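Local coordinates for protein OsmC family peroxiredoxin (Aquifex aeolicus, PDB 2E8E) that probably reduces peroxides with a pair of cysteines, as other members of the OsmC family of peroxiredoxins do, at residues 35-46 / 78-87; 92-103 / 124-132. One frame throughout, in Å; residues are numbered along the deposited sequence.

Contact 1: 35-46 / 78-87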
loop_
_atom_site.group_PDB
_atom_site.type_symbol
_atom_site.label_atom_id
_atom_site.label_comp_id
_atom_site.label_asym_id
_atom_site.label_seq_id
_atom_site.Cartn_x
_atom_site.Cartn_y
_atom_site.Cartn_z
ATOM N N MET A 35 -2.517 -4.467 -5.270
ATOM C CA MET A 35 -1.904 -3.398 -6.043
ATOM C C MET A 35 -2.773 -2.141 -6.057
ATOM O O MET A 35 -2.254 -1.028 -6.156
ATOM C CB MET A 35 -1.576 -3.885 -7.453
ATOM C CG MET A 35 -0.243 -4.660 -7.503
ATOM S SD MET A 35 1.259 -3.625 -7.321
ATOM C CE MET A 35 1.556 -3.288 -9.053
ATOM N N GLU A 36 -4.090 -2.304 -5.955
ATOM C CA GLU A 36 -4.950 -1.128 -5.882
ATOM C C GLU A 36 -4.718 -0.506 -4.507
ATOM O O GLU A 36 -4.707 0.721 -4.363
ATOM C CB GLU A 36 -6.431 -1.496 -6.059
ATOM C CG GLU A 36 -6.815 -1.757 -7.505
ATOM C CD GLU A 36 -8.293 -2.053 -7.693
ATOM O OE1 GLU A 36 -9.051 -2.035 -6.698
ATOM O OE2 GLU A 36 -8.693 -2.309 -8.847
ATOM N N LEU A 37 -4.517 -1.350 -3.491
ATOM C CA LEU A 37 -4.261 -0.851 -2.141
ATOM C C LEU A 37 -2.950 -0.070 -2.083
ATOM O O LEU A 37 -2.815 0.863 -1.290
ATOM C CB LEU A 37 -4.234 -1.999 -1.121
ATOM C CG LEU A 37 -5.616 -2.528 -0.726
ATOM C CD1 LEU A 37 -5.472 -3.621 0.325
ATOM C CD2 LEU A 37 -6.458 -1.374 -0.175
ATOM N N LEU A 38 -1.980 -0.440 -2.916
ATOM C CA LEU A 38 -0.724 0.306 -2.927
ATOM C C LEU A 38 -1.022 1.726 -3.411
ATOM O O LEU A 38 -0.504 2.702 -2.862
ATOM C CB LEU A 38 0.311 -0.358 -3.852
ATOM C CG LEU A 38 1.576 0.481 -4.101
ATOM C CD1 LEU A 38 2.267 0.769 -2.767
ATOM C CD2 LEU A 38 2.525 -0.255 -5.037
ATOM N N LEU A 39 -1.858 1.846 -4.441
ATOM C CA LEU A 39 -2.198 3.173 -4.950
ATOM C C LEU A 39 -2.957 3.954 -3.877
ATOM O O LEU A 39 -2.779 5.166 -3.735
ATOM C CB LEU A 39 -3.037 3.072 -6.228
ATOM C CG LEU A 39 -2.324 2.509 -7.461
ATOM C CD1 LEU A 39 -3.305 2.463 -8.620
ATOM C CD2 LEU A 39 -1.121 3.380 -7.831
ATOM N N VAL A 40 -3.806 3.269 -3.118
ATOM C CA VAL A 40 -4.537 3.949 -2.055
ATOM C C VAL A 40 -3.553 4.442 -0.992
ATOM O O VAL A 40 -3.691 5.555 -0.476
ATOM C CB VAL A 40 -5.593 3.018 -1.390
ATOM C CG1 VAL A 40 -6.159 3.675 -0.133
ATOM C CG2 VAL A 40 -6.718 2.727 -2.371
ATOM N N SER A 41 -2.555 3.620 -0.669
ATOM C CA SER A 41 -1.560 4.001 0.335
ATOM C C SER A 41 -0.796 5.242 -0.117
ATOM O O SER A 41 -0.570 6.171 0.660
ATOM C CB SER A 41 -0.577 2.848 0.575
ATOM O OG SER A 41 -1.274 1.696 1.014
ATOM N N ILE A 42 -0.398 5.246 -1.382
ATOM C CA ILE A 42 0.326 6.375 -1.950
ATOM C C ILE A 42 -0.544 7.631 -1.934
ATOM O O ILE A 42 -0.122 8.689 -1.453
ATOM C CB ILE A 42 0.735 6.083 -3.414
ATOM C CG1 ILE A 42 1.793 4.973 -3.452
ATOM C CG2 ILE A 42 1.244 7.355 -4.080
ATOM C CD1 ILE A 42 2.078 4.456 -4.864
ATOM N N GLY A 43 -1.758 7.501 -2.465
ATOM C CA GLY A 43 -2.674 8.625 -2.539
ATOM C C GLY A 43 -3.049 9.226 -1.201
ATOM O O GLY A 43 -3.069 10.452 -1.051
ATOM N N SER A 44 -3.337 8.376 -0.218
ATOM C CA SER A 44 -3.723 8.873 1.095
ATOM C C SER A 44 -2.542 9.460 1.858
ATOM O O SER A 44 -2.686 10.481 2.536
ATOM C CB SER A 44 -4.401 7.765 1.913
ATOM O OG SER A 44 -3.559 6.636 2.070
ATOM N N CYS A 45 -1.372 8.833 1.749
ATOM C CA CYS A 45 -0.189 9.348 2.438
ATOM C C CYS A 45 0.091 10.758 1.922
ATOM O O CYS A 45 0.291 11.688 2.705
ATOM C CB CYS A 45 1.028 8.461 2.169
ATOM S SG CYS A 45 2.499 8.888 3.152
ATOM N N SER A 46 0.087 10.914 0.602
ATOM C CA SER A 46 0.341 12.224 -0.005
ATOM C C SER A 46 -0.798 13.196 0.294
ATOM O O SER A 46 -0.565 14.380 0.567
ATOM C CB SER A 46 0.509 12.083 -1.520
ATOM O OG SER A 46 0.822 13.338 -2.118
ATOM N N LYS A 78 5.060 -7.962 -11.909
ATOM C CA LYS A 78 4.275 -6.981 -12.642
ATOM C C LYS A 78 4.108 -5.658 -11.906
ATOM O O LYS A 78 2.997 -5.238 -11.586
ATOM C CB LYS A 78 2.916 -7.584 -12.995
ATOM C CG LYS A 78 3.046 -8.848 -13.847
ATOM C CD LYS A 78 1.699 -9.363 -14.314
ATOM C CE LYS A 78 1.882 -10.527 -15.278
ATOM N NZ LYS A 78 0.586 -11.037 -15.802
ATOM N N ILE A 79 5.235 -5.005 -11.650
ATOM C CA ILE A 79 5.248 -3.724 -10.959
ATOM C C ILE A 79 4.645 -2.638 -11.844
ATOM O O ILE A 79 4.453 -2.835 -13.043
ATOM C CB ILE A 79 6.693 -3.289 -10.631
ATOM C CG1 ILE A 79 7.492 -3.140 -11.931
ATOM C CG2 ILE A 79 7.356 -4.306 -9.706
ATOM C CD1 ILE A 79 8.897 -2.613 -11.742
ATOM N N TYR A 80 4.340 -1.490 -11.250
ATOM C CA TYR A 80 3.825 -0.367 -12.024
ATOM C C TYR A 80 5.011 0.280 -12.731
ATOM O O TYR A 80 5.940 0.754 -12.076
ATOM C CB TYR A 80 3.184 0.684 -11.113
ATOM C CG TYR A 80 1.866 0.280 -10.501
ATOM C CD1 TYR A 80 0.798 -0.126 -11.299
ATOM C CD2 TYR A 80 1.677 0.339 -9.122
ATOM C CE1 TYR A 80 -0.432 -0.457 -10.738
ATOM C CE2 TYR A 80 0.457 0.008 -8.547
ATOM C CZ TYR A 80 -0.594 -0.387 -9.362
ATOM O OH TYR A 80 -1.804 -0.695 -8.794
ATOM N N GLU A 81 4.996 0.299 -14.059
ATOM C CA GLU A 81 6.087 0.926 -14.791
ATOM C C GLU A 81 5.830 2.426 -14.809
ATOM O O GLU A 81 6.742 3.232 -15.009
ATOM C CB GLU A 81 6.153 0.399 -16.227
ATOM C CG GLU A 81 6.286 -1.112 -16.322
ATOM C CD GLU A 81 7.205 -1.553 -17.447
ATOM O OE1 GLU A 81 7.017 -1.097 -18.593
ATOM O OE2 GLU A 81 8.116 -2.364 -17.180
ATOM N N GLU A 82 4.575 2.789 -14.582
ATOM C CA GLU A 82 4.173 4.186 -14.578
ATOM C C GLU A 82 3.028 4.399 -13.603
ATOM O O GLU A 82 2.139 3.560 -13.483
ATOM C CB GLU A 82 3.736 4.601 -15.988
ATOM C CG GLU A 82 2.976 5.913 -16.059
ATOM C CD GLU A 82 2.451 6.211 -17.455
ATOM O OE1 GLU A 82 1.319 6.723 -17.561
ATOM O OE2 GLU A 82 3.170 5.943 -18.443
ATOM N N ILE A 83 3.072 5.515 -12.885
ATOM C CA ILE A 83 2.007 5.859 -11.953
ATOM C C ILE A 83 1.673 7.321 -12.186
ATOM O O ILE A 83 2.541 8.185 -12.062
ATOM C CB ILE A 83 2.429 5.700 -10.474
ATOM C CG1 ILE A 83 2.793 4.244 -10.179
ATOM C CG2 ILE A 83 1.276 6.151 -9.566
ATOM C CD1 ILE A 83 3.174 3.989 -8.738
ATOM N N GLU A 84 0.423 7.588 -12.546
ATOM C CA GLU A 84 -0.028 8.953 -12.776
ATOM C C GLU A 84 -0.850 9.378 -11.578
ATOM O O GLU A 84 -1.739 8.643 -11.139
ATOM C CB GLU A 84 -0.908 9.040 -14.021
ATOM C CG GLU A 84 -0.205 8.786 -15.332
ATOM C CD GLU A 84 -1.130 9.007 -16.513
ATOM O OE1 GLU A 84 -1.637 10.140 -16.663
ATOM O OE2 GLU A 84 -1.357 8.052 -17.285
ATOM N N ILE A 85 -0.558 10.559 -11.045
ATOM C CA ILE A 85 -1.303 11.059 -9.905
ATOM C C ILE A 85 -1.782 12.458 -10.234
ATOM O O ILE A 85 -0.982 13.325 -10.593
ATOM C CB ILE A 85 -0.439 11.139 -8.628
ATOM C CG1 ILE A 85 0.228 9.789 -8.347
ATOM C CG2 ILE A 85 -1.312 11.546 -7.448
ATOM C CD1 ILE A 85 1.133 9.787 -7.131
ATOM N N LYS A 86 -3.087 12.670 -10.118
ATOM C CA LYS A 86 -3.676 13.973 -10.389
ATOM C C LYS A 86 -4.371 14.474 -9.131
ATOM O O LYS A 86 -5.249 13.799 -8.588
ATOM C CB LYS A 86 -4.689 13.873 -11.531
ATOM C CG LYS A 86 -5.359 15.192 -11.881
ATOM C CD LYS A 86 -6.367 15.009 -13.006
ATOM C CE LYS A 86 -7.052 16.317 -13.346
ATOM N NZ LYS A 86 -6.063 17.356 -13.744
ATOM N N TYR A 87 -3.967 15.653 -8.668
ATOM C CA TYR A 87 -4.549 16.258 -7.476
ATOM C C TYR A 87 -5.508 17.367 -7.896
ATOM O O TYR A 87 -5.145 18.237 -8.686
ATOM C CB TYR A 87 -3.461 16.889 -6.605
ATOM C CG TYR A 87 -2.395 15.939 -6.117
ATOM C CD1 TYR A 87 -2.470 15.369 -4.846
ATOM C CD2 TYR A 87 -1.294 15.630 -6.914
ATOM C CE1 TYR A 87 -1.468 14.518 -4.377
ATOM C CE2 TYR A 87 -0.293 14.780 -6.457
ATOM C CZ TYR A 87 -0.383 14.231 -5.189
ATOM O OH TYR A 87 0.621 13.411 -4.729
#

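Contact 2: 92-103 / 124-132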
loop_
_atom_site.group_PDB
_atom_site.type_symbol
_atom_site.label_atom_id
_atom_site.label_comp_id
_atom_site.label_asym_id
_atom_site.label_seq_id
_atom_site.Cartn_x
_atom_site.Cartn_y
_atom_site.Cartn_z
ATOM N N LYS A 92 -11.596 27.753 -2.305
ATOM C CA LYS A 92 -10.881 28.999 -2.552
ATOM C C LYS A 92 -9.415 28.634 -2.375
ATOM O O LYS A 92 -8.802 28.939 -1.353
ATOM C CB LYS A 92 -11.288 30.069 -1.537
ATOM C CG LYS A 92 -12.755 30.483 -1.604
ATOM C CD LYS A 92 -13.072 31.500 -0.511
ATOM C CE LYS A 92 -14.552 31.858 -0.461
ATOM N NZ LYS A 92 -14.999 32.619 -1.657
ATOM N N VAL A 93 -8.871 27.951 -3.375
ATOM C CA VAL A 93 -7.487 27.499 -3.348
ATOM C C VAL A 93 -6.718 28.060 -4.535
ATOM O O VAL A 93 -7.147 27.939 -5.679
ATOM C CB VAL A 93 -7.417 25.952 -3.404
ATOM C CG1 VAL A 93 -5.982 25.484 -3.216
ATOM C CG2 VAL A 93 -8.329 25.353 -2.345
ATOM N N GLU A 94 -5.579 28.678 -4.256
ATOM C CA GLU A 94 -4.751 29.248 -5.309
ATOM C C GLU A 94 -3.872 28.149 -5.891
ATOM O O GLU A 94 -3.309 27.336 -5.159
ATOM C CB GLU A 94 -3.894 30.373 -4.738
ATOM C CG GLU A 94 -4.725 31.481 -4.113
ATOM C CD GLU A 94 -3.896 32.443 -3.299
ATOM O OE1 GLU A 94 -3.080 33.181 -3.892
ATOM O OE2 GLU A 94 -4.060 32.458 -2.062
ATOM N N GLU A 95 -3.773 28.123 -7.214
ATOM C CA GLU A 95 -2.977 27.117 -7.900
ATOM C C GLU A 95 -1.551 27.060 -7.348
ATOM O O GLU A 95 -0.960 25.984 -7.258
ATOM C CB GLU A 95 -2.973 27.414 -9.404
ATOM C CG GLU A 95 -2.412 26.304 -10.286
ATOM C CD GLU A 95 -0.942 26.493 -10.601
ATOM O OE1 GLU A 95 -0.569 27.610 -11.021
ATOM O OE2 GLU A 95 -0.163 25.529 -10.442
ATOM N N LYS A 96 -1.010 28.214 -6.960
ATOM C CA LYS A 96 0.346 28.278 -6.416
ATOM C C LYS A 96 0.466 27.522 -5.094
ATOM O O LYS A 96 1.492 26.893 -4.817
ATOM C CB LYS A 96 0.767 29.731 -6.193
ATOM C CG LYS A 96 -0.052 30.452 -5.134
ATOM C CD LYS A 96 0.531 31.818 -4.808
ATOM C CE LYS A 96 -0.319 32.535 -3.772
ATOM N NZ LYS A 96 -0.560 31.690 -2.564
ATOM N N ALA A 97 -0.578 27.598 -4.275
ATOM C CA ALA A 97 -0.583 26.917 -2.988
ATOM C C ALA A 97 -0.678 25.410 -3.204
ATOM O O ALA A 97 0.008 24.640 -2.531
ATOM C CB ALA A 97 -1.753 27.402 -2.132
ATOM N N LEU A 98 -1.524 24.993 -4.142
ATOM C CA LEU A 98 -1.677 23.567 -4.423
ATOM C C LEU A 98 -0.370 23.019 -4.982
ATOM O O LEU A 98 0.067 21.935 -4.603
ATOM C CB LEU A 98 -2.814 23.316 -5.417
ATOM C CG LEU A 98 -3.004 21.836 -5.787
ATOM C CD1 LEU A 98 -3.291 21.023 -4.527
ATOM C CD2 LEU A 98 -4.139 21.684 -6.787
ATOM N N GLU A 99 0.259 23.772 -5.882
ATOM C CA GLU A 99 1.524 23.330 -6.457
ATOM C C GLU A 99 2.578 23.125 -5.368
ATOM O O GLU A 99 3.296 22.121 -5.372
ATOM C CB GLU A 99 2.032 24.342 -7.489
ATOM C CG GLU A 99 3.472 24.091 -7.934
ATOM C CD GLU A 99 3.889 24.949 -9.115
ATOM O OE1 GLU A 99 3.390 26.089 -9.235
ATOM O OE2 GLU A 99 4.729 24.489 -9.917
ATOM N N GLN A 100 2.670 24.068 -4.433
ATOM C CA GLN A 100 3.643 23.957 -3.347
ATOM C C GLN A 100 3.353 22.748 -2.459
ATOM O O GLN A 100 4.271 22.054 -2.024
ATOM C CB GLN A 100 3.634 25.215 -2.480
ATOM C CG GLN A 100 4.206 26.451 -3.145
ATOM C CD GLN A 100 4.229 27.641 -2.206
ATOM O OE1 GLN A 100 4.858 27.599 -1.149
ATOM N NE2 GLN A 100 3.537 28.710 -2.585
ATOM N N ALA A 101 2.074 22.509 -2.191
ATOM C CA ALA A 101 1.673 21.383 -1.352
ATOM C C ALA A 101 2.011 20.063 -2.037
ATOM O O ALA A 101 2.508 19.134 -1.402
ATOM C CB ALA A 101 0.178 21.455 -1.061
ATOM N N VAL A 102 1.740 19.984 -3.338
ATOM C CA VAL A 102 2.020 18.771 -4.096
ATOM C C VAL A 102 3.520 18.501 -4.209
ATOM O O VAL A 102 3.963 17.357 -4.071
ATOM C CB VAL A 102 1.400 18.849 -5.507
ATOM C CG1 VAL A 102 1.876 17.683 -6.359
ATOM C CG2 VAL A 102 -0.122 18.825 -5.399
ATOM N N LYS A 103 4.307 19.547 -4.445
ATOM C CA LYS A 103 5.749 19.362 -4.555
ATOM C C LYS A 103 6.392 18.987 -3.225
ATOM O O LYS A 103 7.245 18.099 -3.172
ATOM C CB LYS A 103 6.409 20.617 -5.131
ATOM C CG LYS A 103 6.041 20.853 -6.585
ATOM C CD LYS A 103 6.831 21.998 -7.185
ATOM C CE LYS A 103 6.449 22.210 -8.638
ATOM N NZ LYS A 103 6.576 20.952 -9.425
ATOM N N ILE A 124 3.059 13.491 -12.280
ATOM C CA ILE A 124 2.222 14.263 -11.373
ATOM C C ILE A 124 1.608 15.501 -12.015
ATOM O O ILE A 124 2.270 16.221 -12.764
ATOM C CB ILE A 124 3.045 14.693 -10.148
ATOM C CG1 ILE A 124 3.603 13.449 -9.448
ATOM C CG2 ILE A 124 2.191 15.512 -9.194
ATOM C CD1 ILE A 124 4.588 13.755 -8.354
ATOM N N SER A 125 0.336 15.740 -11.713
ATOM C CA SER A 125 -0.375 16.902 -12.233
ATOM C C SER A 125 -1.362 17.382 -11.182
ATOM O O SER A 125 -1.705 16.648 -10.257
ATOM C CB SER A 125 -1.126 16.551 -13.516
ATOM O OG SER A 125 -2.139 15.593 -13.272
ATOM N N TRP A 126 -1.827 18.615 -11.319
ATOM C CA TRP A 126 -2.771 19.148 -10.354
ATOM C C TRP A 126 -3.577 20.268 -10.976
ATOM O O TRP A 126 -3.214 20.808 -12.023
ATOM C CB TRP A 126 -2.026 19.663 -9.122
ATOM C CG TRP A 126 -1.046 20.747 -9.443
ATOM C CD1 TRP A 126 -1.308 22.084 -9.564
ATOM C CD2 TRP A 126 0.344 20.581 -9.742
ATOM N NE1 TRP A 126 -0.165 22.759 -9.923
ATOM C CE2 TRP A 126 0.863 21.861 -10.042
ATOM C CE3 TRP A 126 1.201 19.474 -9.792
ATOM C CZ2 TRP A 126 2.203 22.064 -10.383
ATOM C CZ3 TRP A 126 2.534 19.677 -10.131
ATOM C CH2 TRP A 126 3.021 20.964 -10.426
ATOM N N GLU A 127 -4.681 20.609 -10.327
ATOM C CA GLU A 127 -5.533 21.675 -10.815
ATOM C C GLU A 127 -6.463 22.126 -9.708
ATOM O O GLU A 127 -6.783 21.363 -8.793
ATOM C CB GLU A 127 -6.352 21.209 -12.019
ATOM C CG GLU A 127 -7.423 20.184 -11.702
ATOM C CD GLU A 127 -8.256 19.821 -12.920
ATOM O OE1 GLU A 127 -7.691 19.264 -13.884
ATOM O OE2 GLU A 127 -9.475 20.096 -12.916
ATOM N N VAL A 128 -6.886 23.378 -9.790
ATOM C CA VAL A 128 -7.791 23.919 -8.800
ATOM C C VAL A 128 -9.134 24.221 -9.432
ATOM O O VAL A 128 -9.219 24.614 -10.597
ATOM C CB VAL A 128 -7.241 25.225 -8.185
ATOM C CG1 VAL A 128 -8.303 25.874 -7.310
ATOM C CG2 VAL A 128 -5.992 24.934 -7.373
ATOM N N LYS A 129 -10.185 23.997 -8.657
ATOM C CA LYS A 129 -11.537 24.290 -9.084
ATOM C C LYS A 129 -11.983 25.306 -8.052
ATOM O O LYS A 129 -12.274 24.959 -6.908
ATOM C CB LYS A 129 -12.413 23.036 -9.030
ATOM C CG LYS A 129 -12.373 22.204 -10.301
ATOM C CD LYS A 129 -13.011 22.961 -11.462
ATOM C CE LYS A 129 -13.003 22.144 -12.741
ATOM N NZ LYS A 129 -13.665 22.871 -13.865
ATOM N N TRP A 130 -11.994 26.573 -8.448
ATOM C CA TRP A 130 -12.386 27.630 -7.536
ATOM C C TRP A 130 -13.875 27.576 -7.253
ATOM O O TRP A 130 -14.702 27.776 -8.148
ATOM C CB TRP A 130 -12.008 28.993 -8.110
ATOM C CG TRP A 130 -12.136 30.076 -7.105
ATOM C CD1 TRP A 130 -13.272 30.761 -6.770
ATOM C CD2 TRP A 130 -11.102 30.569 -6.248
ATOM N NE1 TRP A 130 -13.007 31.650 -5.756
ATOM C CE2 TRP A 130 -11.682 31.554 -5.416
ATOM C CE3 TRP A 130 -9.740 30.275 -6.100
ATOM C CZ2 TRP A 130 -10.947 32.247 -4.447
ATOM C CZ3 TRP A 130 -9.007 30.964 -5.136
ATOM C CH2 TRP A 130 -9.614 31.940 -4.324
ATOM N N GLU A 131 -14.212 27.308 -5.998
ATOM C CA GLU A 131 -15.602 27.206 -5.590
ATOM C C GLU A 131 -15.875 27.823 -4.231
ATOM O O GLU A 131 -15.014 27.825 -3.350
ATOM C CB GLU A 131 -16.033 25.737 -5.552
ATOM C CG GLU A 131 -16.108 25.076 -6.907
ATOM C CD GLU A 131 -16.909 23.793 -6.874
ATOM O OE1 GLU A 131 -17.825 23.692 -6.028
ATOM O OE2 GLU A 131 -16.637 22.900 -7.704
ATOM N N GLU A 132 -17.084 28.347 -4.073
ATOM C CA GLU A 132 -17.505 28.938 -2.814
ATOM C C GLU A 132 -18.510 27.988 -2.172
ATOM O O GLU A 132 -18.883 27.000 -2.845
ATOM C CB GLU A 132 -18.158 30.301 -3.048
ATOM C CG GLU A 132 -17.205 31.355 -3.582
ATOM C CD GLU A 132 -17.865 32.709 -3.754
ATOM O OE1 GLU A 132 -17.164 33.664 -4.149
ATOM O OE2 GLU A 132 -19.084 32.815 -3.495
ATOM O OXT GLU A 132 -18.913 28.241 -1.017
#

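Contact 1: 35-46 / 78-87
Met35 folds over the ring of Tyr80, its methyl CE sitting 3.4 Å above the plane and over the ring centre. The thioether chain bends twice, first bringing SD obliquely above the ring, a Met-aromatic contact, then turning CE over its centre. Beyond the ring, the phenol OH of Tyr80 donates to Met35 O at 2.7 Å. It meets that oxygen from above the carbonyl plane rather than along a lone pair, at a C=O...O angle of 105°. Leu38 CD2 touches the ring edge, and Leu39 lies against CE2 and the hydroxyl. A phenylalanine in place of Tyr80 would probably leave Met35 O without its strong hydroxyl donor, since Leu38 N and Leu39 N bond it only weakly.

Further along, the Leu39 and Ile83 side chains slide past each other, CD2 against CG2, and Ile42 spreads its two branches: CD1 meets Ile83 CD1 tip to tip at 4.1 Å, while CG2 rests 3.9 Å from Ile85 CD1. At the far end Ser46 OG, anti to the backbone N (chi1 -177°), reaches the edge of the Tyr87 ring and shares a 2.6 Å hydrogen bond with its OH. Ser105 OG is a second partner of the serine.

The axes of helix segment 35-46 and strand segment 82-87 come within 10.6 Å and cross at -39°. Cys45 lies beside Cys110, its disulfide partner in another structure of this protein, though not in this reduced one. This is the long central helix of the OsmC fold packed on its sheet, next to the probable redox cysteine pair.

Contact 2: 92-103 / 124-132
Leu98 pushes its CD2 methyl between Trp126 and Val128, 3.7 Å from Trp126 CB and 3.8 Å from Val128 CG2. One turn on, Val102 CG1 packs on Ile124 CG2 at 3.6 Å and also touches Trp126 CE3. The Trp126 indole lies along the helix: chi1 of 60° places its CG between the backbone N and the carbonyl carbon, and Glu99 CA sits over one face of the ring, toward the rim. Glu99 CG touches Trp126 CZ2 at 3.4 Å. Here helix 95-103 crosses the last strand of the mixed sheet at 146°, with the axes 8.1 Å apart, as the second helix laid on the sheet of this OsmC-like domain. Toward the solvent, Trp126 NE1 gives Glu95 OE2 a nearly straight 2.8 Å bond (173°). The oxygen uses its anti lone pair, and the carboxylate is almost coplanar with the indole, while Lys103 NZ approaches Trp126 CH2 obliquely. Before the helix, Lys92 CA makes a CH-pi contact over the six-membered ring of Trp130, 3.6 Å from its centroid. Outermost, Lys92 NZ forms a salt bridge with Glu132 OE1 at 3.5 Å, and Glu131 turns instead to Lys62.

Overall arrangement
The two contacts follow one another along the chain: contact 1 closes at residue 87, and contact 2 opens at 92, just past the end of strand 80-90. Their centres are 20 Å apart, yet both are built on the same mixed sheet, in which 80-90 and 121-130 run side by side and parallel. Helix 34-56 packs on the first of these strands and helix 95-109 on the second. Backbone bonding joins Tyr87 to Glu127, and Lys86 forms a salt bridge with Glu127. Contact 1 is buried near the centre of the subunit, whereas contact 2 lies toward the surface. Both helices lie on one sheet, with Cys110 directly after the second and close to Cys45 on the first.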